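Local coordinates for protein chloride intracellular channel exc-4 (Caenorhabditis elegans, PDB 2YV9) that may insert into membranes to form chloride ion channels and is required to control lumen size as the excretory canal of the worm grows, at residues E46-Y51 and R230-I235; F39-W44 and L195-H200; G99-L104 and P111-D116; I214-N217 and L221-Y224. One frame throughout, in Å; residues are numbered along the deposited sequence.

Contact 1 of 4, residues E46-Y51 and R230-I235; sequences ELYALY and RTAAFI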
loop_
_atom_site.group_PDB
_atom_site.type_symbol
_atom_site.label_atom_id
_atom_site.label_comp_id
_atom_site.label_asym_id
_atom_site.label_seq_id
_atom_site.Cartn_x
_atom_site.Cartn_y
_atom_site.Cartn_z
ATOM N N GLU A 46 -9.405 9.454 7.763
ATOM C CA GLU A 46 -10.201 8.409 8.430
ATOM C C GLU A 46 -9.881 8.343 9.942
ATOM O O GLU A 46 -10.781 8.263 10.814
ATOM C CB GLU A 46 -9.974 7.085 7.735
ATOM C CG GLU A 46 -10.552 7.034 6.307
ATOM C CD GLU A 46 -10.191 5.778 5.538
ATOM O OE1 GLU A 46 -9.514 4.887 6.114
ATOM O OE2 GLU A 46 -10.602 5.691 4.379
ATOM N N LEU A 47 -8.605 8.303 10.274
ATOM C CA LEU A 47 -8.217 8.348 11.694
ATOM C C LEU A 47 -8.764 9.580 12.425
ATOM O O LEU A 47 -9.192 9.460 13.585
ATOM C CB LEU A 47 -6.707 8.260 11.848
ATOM C CG LEU A 47 -6.230 6.836 11.489
ATOM C CD1 LEU A 47 -4.669 6.800 11.395
ATOM C CD2 LEU A 47 -6.654 5.773 12.428
ATOM N N TYR A 48 -8.772 10.727 11.771
ATOM C CA TYR A 48 -9.290 11.962 12.380
ATOM C C TYR A 48 -10.781 11.808 12.674
ATOM O O TYR A 48 -11.262 12.226 13.730
ATOM C CB TYR A 48 -9.050 13.215 11.507
ATOM C CG TYR A 48 -9.121 14.474 12.331
ATOM C CD1 TYR A 48 -7.961 15.078 12.829
ATOM C CD2 TYR A 48 -10.339 15.049 12.643
ATOM C CE1 TYR A 48 -8.031 16.200 13.618
ATOM C CE2 TYR A 48 -10.417 16.186 13.431
ATOM C CZ TYR A 48 -9.269 16.759 13.919
ATOM O OH TYR A 48 -9.345 17.923 14.702
ATOM N N ALA A 49 -11.517 11.194 11.749
ATOM C CA ALA A 49 -12.951 10.940 11.981
ATOM C C ALA A 49 -13.152 10.196 13.306
ATOM O O ALA A 49 -14.033 10.536 14.108
ATOM C CB ALA A 49 -13.593 10.129 10.833
ATOM N N LEU A 50 -12.332 9.182 13.533
ATOM C CA LEU A 50 -12.423 8.349 14.753
ATOM C C LEU A 50 -11.922 9.062 16.007
ATOM O O LEU A 50 -12.564 8.975 17.083
ATOM C CB LEU A 50 -11.690 7.018 14.607
ATOM C CG LEU A 50 -12.038 6.079 13.465
ATOM C CD1 LEU A 50 -11.136 4.865 13.498
ATOM C CD2 LEU A 50 -13.496 5.654 13.603
ATOM N N TYR A 51 -10.774 9.705 15.891
ATOM C CA TYR A 51 -10.220 10.656 16.874
ATOM C C TYR A 51 -11.272 11.671 17.378
ATOM O O TYR A 51 -11.474 11.807 18.590
ATOM C CB TYR A 51 -9.049 11.422 16.269
ATOM C CG TYR A 51 -8.554 12.539 17.121
ATOM C CD1 TYR A 51 -7.813 12.282 18.274
ATOM C CD2 TYR A 51 -8.825 13.864 16.789
ATOM C CE1 TYR A 51 -7.343 13.332 19.076
ATOM C CE2 TYR A 51 -8.384 14.919 17.595
ATOM C CZ TYR A 51 -7.638 14.645 18.727
ATOM O OH TYR A 51 -7.201 15.702 19.514
ATOM N N ARG A 230 -13.884 23.113 5.183
ATOM C CA ARG A 230 -14.552 23.252 6.498
ATOM C C ARG A 230 -14.615 21.944 7.340
ATOM O O ARG A 230 -15.230 21.918 8.422
ATOM C CB ARG A 230 -15.975 23.852 6.329
ATOM C CG ARG A 230 -16.021 25.256 5.738
ATOM C CD ARG A 230 -17.478 25.638 5.434
ATOM N NE ARG A 230 -17.647 26.998 4.932
ATOM C CZ ARG A 230 -18.823 27.537 4.608
ATOM N NH1 ARG A 230 -19.944 26.828 4.715
ATOM N NH2 ARG A 230 -18.880 28.791 4.168
ATOM N N THR A 231 -14.000 20.854 6.838
ATOM C CA THR A 231 -13.981 19.566 7.490
ATOM C C THR A 231 -12.628 19.431 8.196
ATOM O O THR A 231 -11.582 19.394 7.551
ATOM C CB THR A 231 -14.112 18.482 6.437
ATOM O OG1 THR A 231 -15.372 18.609 5.745
ATOM C CG2 THR A 231 -13.980 17.080 7.037
ATOM N N ALA A 232 -12.634 19.410 9.522
ATOM C CA ALA A 232 -11.425 19.353 10.289
ATOM C C ALA A 232 -10.544 18.194 9.828
ATOM O O ALA A 232 -9.346 18.378 9.711
ATOM C CB ALA A 232 -11.748 19.252 11.821
ATOM N N ALA A 233 -11.121 17.035 9.553
ATOM C CA ALA A 233 -10.313 15.849 9.079
ATOM C C ALA A 233 -9.452 16.212 7.872
ATOM O O ALA A 233 -8.299 15.781 7.755
ATOM C CB ALA A 233 -11.207 14.675 8.743
ATOM N N PHE A 234 -10.026 16.970 6.963
ATOM C CA PHE A 234 -9.291 17.419 5.795
ATOM C C PHE A 234 -8.227 18.472 6.142
ATOM O O PHE A 234 -7.030 18.384 5.735
ATOM C CB PHE A 234 -10.243 17.950 4.726
ATOM C CG PHE A 234 -9.509 18.524 3.536
ATOM C CD1 PHE A 234 -9.018 17.666 2.543
ATOM C CD2 PHE A 234 -9.188 19.881 3.466
ATOM C CE1 PHE A 234 -8.311 18.155 1.500
ATOM C CE2 PHE A 234 -8.449 20.383 2.372
ATOM C CZ PHE A 234 -8.018 19.481 1.399
ATOM N N ILE A 235 -8.671 19.491 6.888
ATOM C CA ILE A 235 -7.821 20.621 7.182
ATOM C C ILE A 235 -6.583 20.152 7.929
ATOM O O ILE A 235 -5.440 20.545 7.566
ATOM C CB ILE A 235 -8.556 21.686 7.988
ATOM C CG1 ILE A 235 -9.741 22.251 7.194
ATOM C CG2 ILE A 235 -7.602 22.818 8.388
ATOM C CD1 ILE A 235 -10.723 23.053 8.101
#

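Contact 2 of 4, residues F39-W44 and L195-H200; sequences FCQEFW and LMPRLH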
loop_
_atom_site.group_PDB
_atom_site.type_symbol
_atom_site.label_atom_id
_atom_site.label_comp_id
_atom_site.label_asym_id
_atom_site.label_seq_id
_atom_site.Cartn_x
_atom_site.Cartn_y
_atom_site.Cartn_z
ATOM N N PHE A 39 -2.289 8.663 -0.177
ATOM C CA PHE A 39 -2.711 7.526 0.692
ATOM C C PHE A 39 -2.533 7.897 2.162
ATOM O O PHE A 39 -3.337 7.543 2.992
ATOM C CB PHE A 39 -1.983 6.278 0.264
ATOM C CG PHE A 39 -2.205 5.991 -1.160
ATOM C CD1 PHE A 39 -3.455 5.575 -1.592
ATOM C CD2 PHE A 39 -1.266 6.313 -2.103
ATOM C CE1 PHE A 39 -3.698 5.346 -2.961
ATOM C CE2 PHE A 39 -1.540 6.110 -3.457
ATOM C CZ PHE A 39 -2.742 5.614 -3.866
ATOM N N CYS A 40 -1.480 8.660 2.466
ATOM C CA CYS A 40 -1.306 9.145 3.839
ATOM C C CYS A 40 -2.474 10.065 4.247
ATOM O O CYS A 40 -2.999 9.997 5.366
ATOM C CB CYS A 40 -0.028 9.922 3.960
ATOM S SG CYS A 40 1.486 8.816 3.892
ATOM N N GLN A 41 -2.829 10.971 3.349
ATOM C CA GLN A 41 -3.957 11.878 3.687
ATOM C C GLN A 41 -5.296 11.118 3.805
ATOM O O GLN A 41 -6.114 11.410 4.661
ATOM C CB GLN A 41 -4.153 13.028 2.756
ATOM C CG GLN A 41 -4.989 14.064 3.460
ATOM C CD GLN A 41 -5.202 15.418 2.754
ATOM O OE1 GLN A 41 -4.720 15.680 1.640
ATOM N NE2 GLN A 41 -5.977 16.291 3.418
ATOM N N GLU A 42 -5.530 10.151 2.936
ATOM C CA GLU A 42 -6.742 9.318 3.016
ATOM C C GLU A 42 -6.857 8.707 4.436
ATOM O O GLU A 42 -7.880 8.858 5.090
ATOM C CB GLU A 42 -6.648 8.191 1.996
ATOM C CG GLU A 42 -7.803 7.199 2.012
ATOM C CD GLU A 42 -7.759 6.165 0.902
ATOM O OE1 GLU A 42 -6.763 6.103 0.138
ATOM O OE2 GLU A 42 -8.716 5.365 0.830
ATOM N N PHE A 43 -5.842 7.978 4.899
ATOM C CA PHE A 43 -5.949 7.324 6.191
ATOM C C PHE A 43 -5.942 8.300 7.349
ATOM O O PHE A 43 -6.609 8.063 8.384
ATOM C CB PHE A 43 -4.925 6.218 6.391
ATOM C CG PHE A 43 -5.079 5.122 5.412
ATOM C CD1 PHE A 43 -6.300 4.495 5.256
ATOM C CD2 PHE A 43 -4.043 4.730 4.603
ATOM C CE1 PHE A 43 -6.462 3.500 4.323
ATOM C CE2 PHE A 43 -4.218 3.713 3.682
ATOM C CZ PHE A 43 -5.403 3.117 3.529
ATOM N N TRP A 44 -5.209 9.396 7.205
ATOM C CA TRP A 44 -5.211 10.412 8.265
ATOM C C TRP A 44 -6.618 10.965 8.391
ATOM O O TRP A 44 -7.159 11.032 9.523
ATOM C CB TRP A 44 -4.194 11.494 7.981
ATOM C CG TRP A 44 -3.916 12.498 9.091
ATOM C CD1 TRP A 44 -4.636 12.751 10.242
ATOM C CD2 TRP A 44 -2.833 13.420 9.080
ATOM N NE1 TRP A 44 -4.005 13.761 10.967
ATOM C CE2 TRP A 44 -2.889 14.170 10.269
ATOM C CE3 TRP A 44 -1.762 13.635 8.192
ATOM C CZ2 TRP A 44 -1.980 15.180 10.545
ATOM C CZ3 TRP A 44 -0.830 14.605 8.489
ATOM C CH2 TRP A 44 -0.949 15.383 9.655
ATOM N N LEU A 195 -11.282 11.582 -2.713
ATOM C CA LEU A 195 -11.585 12.684 -3.672
ATOM C C LEU A 195 -11.174 14.053 -3.169
ATOM O O LEU A 195 -10.728 14.865 -3.946
ATOM C CB LEU A 195 -13.112 12.712 -3.935
ATOM C CG LEU A 195 -13.566 13.678 -5.018
ATOM C CD1 LEU A 195 -12.803 13.408 -6.339
ATOM C CD2 LEU A 195 -15.116 13.569 -5.200
ATOM N N MET A 196 -11.390 14.380 -1.887
ATOM C CA MET A 196 -11.148 15.759 -1.491
ATOM C C MET A 196 -9.624 16.065 -1.620
ATOM O O MET A 196 -9.249 17.067 -2.223
ATOM C CB MET A 196 -11.690 16.058 -0.094
ATOM C CG MET A 196 -13.208 16.074 -0.054
ATOM S SD MET A 196 -13.768 16.270 1.690
ATOM C CE MET A 196 -15.433 16.952 1.366
ATOM N N PRO A 197 -8.774 15.158 -1.115
ATOM C CA PRO A 197 -7.310 15.456 -1.405
ATOM C C PRO A 197 -6.971 15.539 -2.902
ATOM O O PRO A 197 -6.273 16.443 -3.305
ATOM C CB PRO A 197 -6.600 14.285 -0.713
ATOM C CG PRO A 197 -7.571 13.879 0.427
ATOM C CD PRO A 197 -8.945 14.006 -0.221
ATOM N N ARG A 198 -7.555 14.670 -3.729
ATOM C CA ARG A 198 -7.304 14.719 -5.177
ATOM C C ARG A 198 -7.761 16.068 -5.779
ATOM O O ARG A 198 -7.067 16.708 -6.588
ATOM C CB ARG A 198 -7.838 13.493 -5.870
ATOM C CG ARG A 198 -7.052 12.225 -5.494
ATOM C CD ARG A 198 -7.694 10.911 -6.013
ATOM N NE ARG A 198 -6.824 9.747 -5.823
ATOM C CZ ARG A 198 -6.455 9.276 -4.637
ATOM N NH1 ARG A 198 -6.950 9.815 -3.525
ATOM N NH2 ARG A 198 -5.607 8.264 -4.550
ATOM N N LEU A 199 -8.953 16.508 -5.396
ATOM C CA LEU A 199 -9.437 17.781 -5.868
ATOM C C LEU A 199 -8.521 18.922 -5.469
ATOM O O LEU A 199 -8.241 19.787 -6.281
ATOM C CB LEU A 199 -10.864 18.018 -5.404
ATOM C CG LEU A 199 -11.961 17.222 -6.064
ATOM C CD1 LEU A 199 -13.339 17.418 -5.325
ATOM C CD2 LEU A 199 -12.173 17.618 -7.580
ATOM N N HIS A 200 -8.087 18.926 -4.217
ATOM C CA HIS A 200 -7.231 20.011 -3.727
ATOM C C HIS A 200 -5.889 19.977 -4.444
ATOM O O HIS A 200 -5.387 21.031 -4.870
ATOM C CB HIS A 200 -6.975 19.848 -2.252
ATOM C CG HIS A 200 -6.252 21.007 -1.660
ATOM N ND1 HIS A 200 -6.731 22.306 -1.695
ATOM C CD2 HIS A 200 -5.038 21.071 -1.064
ATOM C CE1 HIS A 200 -5.841 23.104 -1.127
ATOM N NE2 HIS A 200 -4.809 22.383 -0.740
HETATM O O HOH W 1 -5.759 8.054 -1.583
#

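Contact 3 of 4, residues G99-L104 and P111-D116; sequences GRIFHL and PLFEKD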
loop_
_atom_site.group_PDB
_atom_site.type_symbol
_atom_site.label_atom_id
_atom_site.label_comp_id
_atom_site.label_asym_id
_atom_site.label_seq_id
_atom_site.Cartn_x
_atom_site.Cartn_y
_atom_site.Cartn_z
ATOM N N GLY A 99 -8.276 -2.087 6.797
ATOM C CA GLY A 99 -8.977 -3.182 7.519
ATOM C C GLY A 99 -9.178 -2.857 8.988
ATOM O O GLY A 99 -10.256 -3.067 9.580
ATOM N N ARG A 100 -8.141 -2.340 9.603
ATOM C CA ARG A 100 -8.203 -2.026 11.035
ATOM C C ARG A 100 -9.149 -0.827 11.273
ATOM O O ARG A 100 -9.956 -0.819 12.212
ATOM C CB ARG A 100 -6.814 -1.755 11.616
ATOM C CG ARG A 100 -6.833 -1.416 13.135
ATOM C CD ARG A 100 -7.505 -2.531 13.984
ATOM N NE ARG A 100 -7.383 -2.156 15.391
ATOM C CZ ARG A 100 -8.338 -2.307 16.313
ATOM N NH1 ARG A 100 -9.509 -2.844 16.005
ATOM N NH2 ARG A 100 -8.113 -1.880 17.559
ATOM N N ILE A 101 -9.070 0.185 10.415
ATOM C CA ILE A 101 -9.934 1.375 10.566
ATOM C C ILE A 101 -11.385 0.981 10.283
ATOM O O ILE A 101 -12.294 1.433 10.983
ATOM C CB ILE A 101 -9.450 2.553 9.688
ATOM C CG1 ILE A 101 -7.980 2.893 9.980
ATOM C CG2 ILE A 101 -10.374 3.787 9.880
ATOM C CD1 ILE A 101 -7.392 3.873 8.935
ATOM N N PHE A 102 -11.615 0.130 9.287
ATOM C CA PHE A 102 -12.942 -0.376 8.926
ATOM C C PHE A 102 -13.552 -1.114 10.117
ATOM O O PHE A 102 -14.762 -0.953 10.400
ATOM C CB PHE A 102 -12.802 -1.361 7.767
ATOM C CG PHE A 102 -14.097 -2.001 7.328
ATOM C CD1 PHE A 102 -14.764 -1.510 6.225
ATOM C CD2 PHE A 102 -14.601 -3.106 7.974
ATOM C CE1 PHE A 102 -15.949 -2.095 5.783
ATOM C CE2 PHE A 102 -15.795 -3.675 7.559
ATOM C CZ PHE A 102 -16.448 -3.170 6.445
ATOM N N HIS A 103 -12.732 -1.915 10.790
ATOM C CA HIS A 103 -13.183 -2.730 11.926
ATOM C C HIS A 103 -13.666 -1.813 13.022
ATOM O O HIS A 103 -14.793 -1.984 13.539
ATOM C CB HIS A 103 -12.070 -3.640 12.465
ATOM C CG HIS A 103 -12.515 -4.499 13.603
ATOM N ND1 HIS A 103 -12.556 -4.043 14.907
ATOM C CD2 HIS A 103 -13.006 -5.760 13.627
ATOM C CE1 HIS A 103 -13.026 -5.002 15.686
ATOM N NE2 HIS A 103 -13.314 -6.050 14.936
ATOM N N LEU A 104 -12.814 -0.867 13.402
ATOM C CA LEU A 104 -13.096 0.090 14.460
ATOM C C LEU A 104 -14.340 0.937 14.123
ATOM O O LEU A 104 -15.179 1.159 15.005
ATOM C CB LEU A 104 -11.927 1.042 14.720
ATOM C CG LEU A 104 -10.769 0.470 15.550
ATOM C CD1 LEU A 104 -9.543 1.369 15.546
ATOM C CD2 LEU A 104 -11.207 0.201 17.029
ATOM N N PRO A 111 -20.432 5.545 10.251
ATOM C CA PRO A 111 -20.744 5.331 8.848
ATOM C C PRO A 111 -19.655 5.789 7.890
ATOM O O PRO A 111 -19.920 6.450 6.872
ATOM C CB PRO A 111 -21.998 6.213 8.656
ATOM C CG PRO A 111 -21.755 7.319 9.498
ATOM C CD PRO A 111 -21.118 6.753 10.756
ATOM N N LEU A 112 -18.435 5.397 8.190
ATOM C CA LEU A 112 -17.277 5.900 7.447
ATOM C C LEU A 112 -16.993 5.139 6.162
ATOM O O LEU A 112 -16.366 5.692 5.252
ATOM C CB LEU A 112 -16.067 5.871 8.370
ATOM C CG LEU A 112 -14.705 6.374 7.896
ATOM C CD1 LEU A 112 -14.725 7.827 7.445
ATOM C CD2 LEU A 112 -13.642 6.193 9.031
ATOM N N PHE A 113 -17.417 3.877 6.080
ATOM C CA PHE A 113 -17.126 3.059 4.915
ATOM C C PHE A 113 -18.383 2.602 4.261
ATOM O O PHE A 113 -19.295 2.068 4.939
ATOM C CB PHE A 113 -16.301 1.840 5.256
ATOM C CG PHE A 113 -14.921 2.174 5.688
ATOM C CD1 PHE A 113 -13.913 2.326 4.759
ATOM C CD2 PHE A 113 -14.640 2.384 7.021
ATOM C CE1 PHE A 113 -12.645 2.626 5.170
ATOM C CE2 PHE A 113 -13.384 2.714 7.449
ATOM C CZ PHE A 113 -12.383 2.835 6.531
ATOM N N GLU A 114 -18.402 2.809 2.952
ATOM C CA GLU A 114 -19.482 2.358 2.070
ATOM C C GLU A 114 -18.888 1.851 0.766
ATOM O O GLU A 114 -17.700 2.040 0.511
ATOM C CB GLU A 114 -20.426 3.506 1.770
ATOM C CG GLU A 114 -21.137 4.081 2.930
ATOM C CD GLU A 114 -22.089 3.131 3.586
ATOM O OE1 GLU A 114 -22.444 2.090 2.973
ATOM O OE2 GLU A 114 -22.467 3.433 4.728
ATOM N N LYS A 115 -19.679 1.125 -0.015
ATOM C CA LYS A 115 -19.274 0.691 -1.353
ATOM C C LYS A 115 -20.131 1.374 -2.409
ATOM O O LYS A 115 -21.357 1.404 -2.331
ATOM C CB LYS A 115 -19.334 -0.826 -1.502
ATOM C CG LYS A 115 -18.110 -1.545 -0.973
ATOM C CD LYS A 115 -16.887 -1.331 -1.878
ATOM C CE LYS A 115 -15.630 -1.969 -1.291
ATOM N NZ LYS A 115 -14.401 -1.161 -1.555
ATOM N N ASP A 116 -19.472 1.999 -3.377
ATOM C CA ASP A 116 -20.189 2.748 -4.388
ATOM C C ASP A 116 -19.331 2.724 -5.634
ATOM O O ASP A 116 -18.276 3.389 -5.679
ATOM C CB ASP A 116 -20.437 4.153 -3.943
ATOM C CG ASP A 116 -21.228 4.951 -4.956
ATOM O OD1 ASP A 116 -21.378 4.483 -6.107
ATOM O OD2 ASP A 116 -21.664 6.052 -4.604
#

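Contact 4 of 4, residues I214-N217 and L221-Y224; sequences IPHN and LWAY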
loop_
_atom_site.group_PDB
_atom_site.type_symbol
_atom_site.label_atom_id
_atom_site.label_comp_id
_atom_site.label_asym_id
_atom_site.label_seq_id
_atom_site.Cartn_x
_atom_site.Cartn_y
_atom_site.Cartn_z
ATOM N N ILE A 214 -10.164 24.872 -11.436
ATOM C CA ILE A 214 -11.281 23.939 -11.546
ATOM C C ILE A 214 -12.424 24.843 -12.031
ATOM O O ILE A 214 -12.622 25.898 -11.449
ATOM C CB ILE A 214 -11.578 23.292 -10.178
ATOM C CG1 ILE A 214 -10.499 22.284 -9.757
ATOM C CG2 ILE A 214 -12.985 22.629 -10.178
ATOM C CD1 ILE A 214 -10.649 21.813 -8.365
ATOM N N PRO A 215 -13.108 24.498 -13.154
ATOM C CA PRO A 215 -14.023 25.489 -13.727
ATOM C C PRO A 215 -15.021 26.090 -12.752
ATOM O O PRO A 215 -15.651 25.360 -11.969
ATOM C CB PRO A 215 -14.703 24.723 -14.846
ATOM C CG PRO A 215 -13.653 23.705 -15.299
ATOM C CD PRO A 215 -12.957 23.317 -14.020
ATOM N N HIS A 216 -15.183 27.407 -12.798
ATOM C CA HIS A 216 -15.977 28.153 -11.806
ATOM C C HIS A 216 -17.500 27.942 -11.923
ATOM O O HIS A 216 -18.266 28.262 -11.012
ATOM C CB HIS A 216 -15.601 29.642 -11.937
ATOM C CG HIS A 216 -14.215 29.929 -11.478
ATOM N ND1 HIS A 216 -13.705 31.209 -11.378
ATOM C CD2 HIS A 216 -13.213 29.093 -11.095
ATOM C CE1 HIS A 216 -12.467 31.149 -10.928
ATOM N NE2 HIS A 216 -12.141 29.884 -10.742
ATOM N N ASN A 217 -17.937 27.394 -13.039
ATOM C CA ASN A 217 -19.369 27.138 -13.252
ATOM C C ASN A 217 -19.845 25.844 -12.582
ATOM O O ASN A 217 -21.045 25.579 -12.524
ATOM C CB ASN A 217 -19.698 27.148 -14.743
ATOM C CG ASN A 217 -19.102 25.981 -15.491
ATOM O OD1 ASN A 217 -17.909 25.765 -15.459
ATOM N ND2 ASN A 217 -19.941 25.232 -16.193
ATOM N N LEU A 221 -19.699 21.156 -7.233
ATOM C CA LEU A 221 -18.334 20.663 -6.983
ATOM C C LEU A 221 -17.615 21.646 -6.088
ATOM O O LEU A 221 -16.887 21.232 -5.175
ATOM C CB LEU A 221 -17.597 20.501 -8.282
ATOM C CG LEU A 221 -16.140 20.032 -8.220
ATOM C CD1 LEU A 221 -16.100 18.684 -7.647
ATOM C CD2 LEU A 221 -15.519 20.082 -9.602
ATOM N N TRP A 222 -17.738 22.941 -6.403
ATOM C CA TRP A 222 -17.032 23.961 -5.606
ATOM C C TRP A 222 -17.598 23.973 -4.209
ATOM O O TRP A 222 -16.887 24.188 -3.215
ATOM C CB TRP A 222 -17.098 25.327 -6.275
ATOM C CG TRP A 222 -15.957 25.556 -7.235
ATOM C CD1 TRP A 222 -16.003 25.595 -8.577
ATOM C CD2 TRP A 222 -14.609 25.816 -6.864
ATOM N NE1 TRP A 222 -14.750 25.881 -9.086
ATOM C CE2 TRP A 222 -13.882 25.997 -8.025
ATOM C CE3 TRP A 222 -13.952 25.895 -5.640
ATOM C CZ2 TRP A 222 -12.498 26.232 -7.993
ATOM C CZ3 TRP A 222 -12.605 26.133 -5.608
ATOM C CH2 TRP A 222 -11.903 26.311 -6.747
ATOM N N ALA A 223 -18.908 23.730 -4.076
ATOM C CA ALA A 223 -19.475 23.597 -2.751
ATOM C C ALA A 223 -18.893 22.417 -1.921
ATOM O O ALA A 223 -18.691 22.497 -0.713
ATOM C CB ALA A 223 -20.992 23.459 -2.810
ATOM N N TYR A 224 -18.607 21.328 -2.606
ATOM C CA TYR A 224 -17.996 20.157 -2.004
ATOM C C TYR A 224 -16.527 20.477 -1.624
ATOM O O TYR A 224 -16.042 20.089 -0.550
ATOM C CB TYR A 224 -18.093 19.003 -2.997
ATOM C CG TYR A 224 -17.441 17.719 -2.600
ATOM C CD1 TYR A 224 -18.091 16.785 -1.783
ATOM C CD2 TYR A 224 -16.154 17.386 -3.072
ATOM C CE1 TYR A 224 -17.490 15.657 -1.408
ATOM C CE2 TYR A 224 -15.551 16.194 -2.683
ATOM C CZ TYR A 224 -16.234 15.319 -1.916
ATOM O OH TYR A 224 -15.671 14.146 -1.530
#

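Contact 1 of 4, residues E46-Y51 and R230-I235
Tyr48 lies across the backbone at the start of the short helix 232-236, its aromatic ring resting on Ala232 and Ala233. Near the root of the ring, Tyr48 CB meets Ala233 CB at 3.8 Å, while Tyr48 CD2 approaches Ala233 CA at 3.7 Å. Farther out, Tyr48 CE2 touches Ala232 CB at 3.7 Å, and that methyl also sits 4.0 Å from Tyr48 OH. The carbonyl carbon of Ala232 lies over one face of the ring, offset toward its rim, whereas the opposite face is covered by Tyr51 of the same helix, its CD2 4.0 Å above the plane and over the centre. The phenol ring is thus held between its own helix and the incoming one.

With CG anti to the backbone N (chi1 -159°), the ring of Tyr48 reaches outward from helix 38-52 toward this partner. Two successive alanines let the backbones come close, with Tyr48 CA only 5.2 Å from Ala233 CA. Thr231 occupies the N-cap position of the short helix, but its OG1 bonds to Thr227 O and Tyr182 OH instead of capping. Ser237 OG takes up a hydrogen bond with Ala233 O near the other end of that helix.

The contact joins the first helix of the thioredoxin-like N-terminal domain, predicted to become membrane-spanning after insertion, to the all-helical C-terminal part of the GST fold. Around it, Leu47 packs on strand 19-25, Leu50 on helix 94-107, and Phe234 on Met196 of helix 190-210.

Contact 2 of 4, residues F39-W44 and L195-H200
Gln41 reaches across to Pro197 with its amide oxygen leading, the two side chains crossing obliquely and OE1 lying 3.3 Å from Pro197 CB and 3.6 Å from Pro197 CG. Gln41 CG stands anti to its own backbone nitrogen (chi1 -161°) and the chain beyond is extended, carrying the amide to the proline ring, while NE2 is hydrogen-bonded to Ser237 OG. Without the amide, as with an alanine here, Ser237 would probably lose this partner and a gap would open beside the Pro197 ring. The N of Pro197 makes no bond to the preceding turn, and helix 190-210 is kinked there.

This is the GST-fold interface at which helix 38-52 of the thioredoxin-like domain meets helix 190-210 of the helical domain. Phe39 and Arg198 have their flat groups turned 70° apart, with Phe39 CE1 at the guanidinium edge, 3.8 Å from Arg198 NH2. Arg198 NH1 bonds to Glu194 O and donates to a water at 2.9 Å; the same water, 2.8 Å from Glu42 OE1, probably links the two oppositely charged groups. Glu42 OE2 forms a salt bridge with Arg95 of the second subunit, while Tyr127 makes a cation-pi contact with Arg198.

Contact 3 of 4, residues G99-L104 and P111-D116
Phe113 packs against Ile101 and Phe102 where the linker between the thioredoxin-like and helical domains of the GST fold, after helix 94-107, turns back along that helix. Its CB starts the contact 3.8 Å from Phe102 CD1, and CG follows at 3.7 Å from the same atom. Since CG is anti to the carbonyl carbon (chi1 -68°), the ring then runs in toward the helix backbone: CD2 lies 3.8 Å from Phe102 CA, and CE2 comes within 3.5 Å of that same Phe102 CA. At the tip, CZ is 3.9 Å from Phe102 N and 4.0 Å from Ile101 CG2.

The two phenyl planes are inclined at 50°, and the Phe102 CB group makes a CH-pi contact over the Phe113 face, 17° off the ring normal. Glu46 of helix 38-52 and Glu190 of helix 190-210 also touch Phe113, placing it between both domains. A serine in place of Phe113 would probably open a gap beside Ile101 and deprive the CB of Phe102 of the aromatic face it lies over.

The preceding residue, Leu112, exchanges backbone hydrogen bonds with Glu190 and extends the apolar patch by resting its CD2 against Ile101 CG2, at 4.1 Å.

Contact 4 of 4, residues I214-N217 and L221-Y224
The turn leading into helix 219-228 is tied to that helix by the indole of Trp222, which meets the backbone of Ile214 and Pro215 edge-on. Trp222 NE1 donates to Ile214 O at 3.2 Å with an N-H...O angle of 139°; the oxygen lies close to the indole plane, but the donor sits well above the plane of the carbonyl. A second, weak bond runs from the same NE1 to Pro215 O at 3.1 Å, bent to 131°. One N-H is therefore shared between consecutive carbonyls, neither of them met straight on.

All of this belongs to the helical C-terminal domain of the GST fold, where the loop after helix 190-210 reverses into the next helix. Ile214 adds apolar packing, its CB 3.8 Å from Trp222 CZ2. With CG1 beside the backbone N (chi1 -72°), Ile214 CG2 stands anti to it and meets Leu221 CD2 at 3.6 Å, the two side chains crossing nearly at right angles.

His216 is exposed, its CD2 4.1 Å from Trp222 NE1 with the two ring planes nearly perpendicular, and His216 NE2 is hydrogen-bonded to Asp213 OD2. Pro272 and Val275, leading into and within helix 273-280, touch both His216 and Trp222.

Overall arrangement
Contacts 2 and 4 are buried, contacts 1 and 3 only partly so. Contact 2 lies about 1 Å from the centre of the chain, measured between centres, whereas contact 4 is buried although its centre is about 17 Å out. Contacts 1 and 2 use successive turns of helix 38-52 against the helical domain and meet through Phe234, which packs on Met196, Pro197 and His200. Contact 3 joins this group through Ile101, which touches Phe43, Glu46 and Leu50. Contact 4 stays within the helical domain, reaching contact 2 through Tyr224. Contacts 1 and 3 are apolar and aromatic, contact 2 adds a water between a carboxylate and a guanidinium, and contact 4 relies on direct indole-to-carbonyl bonds.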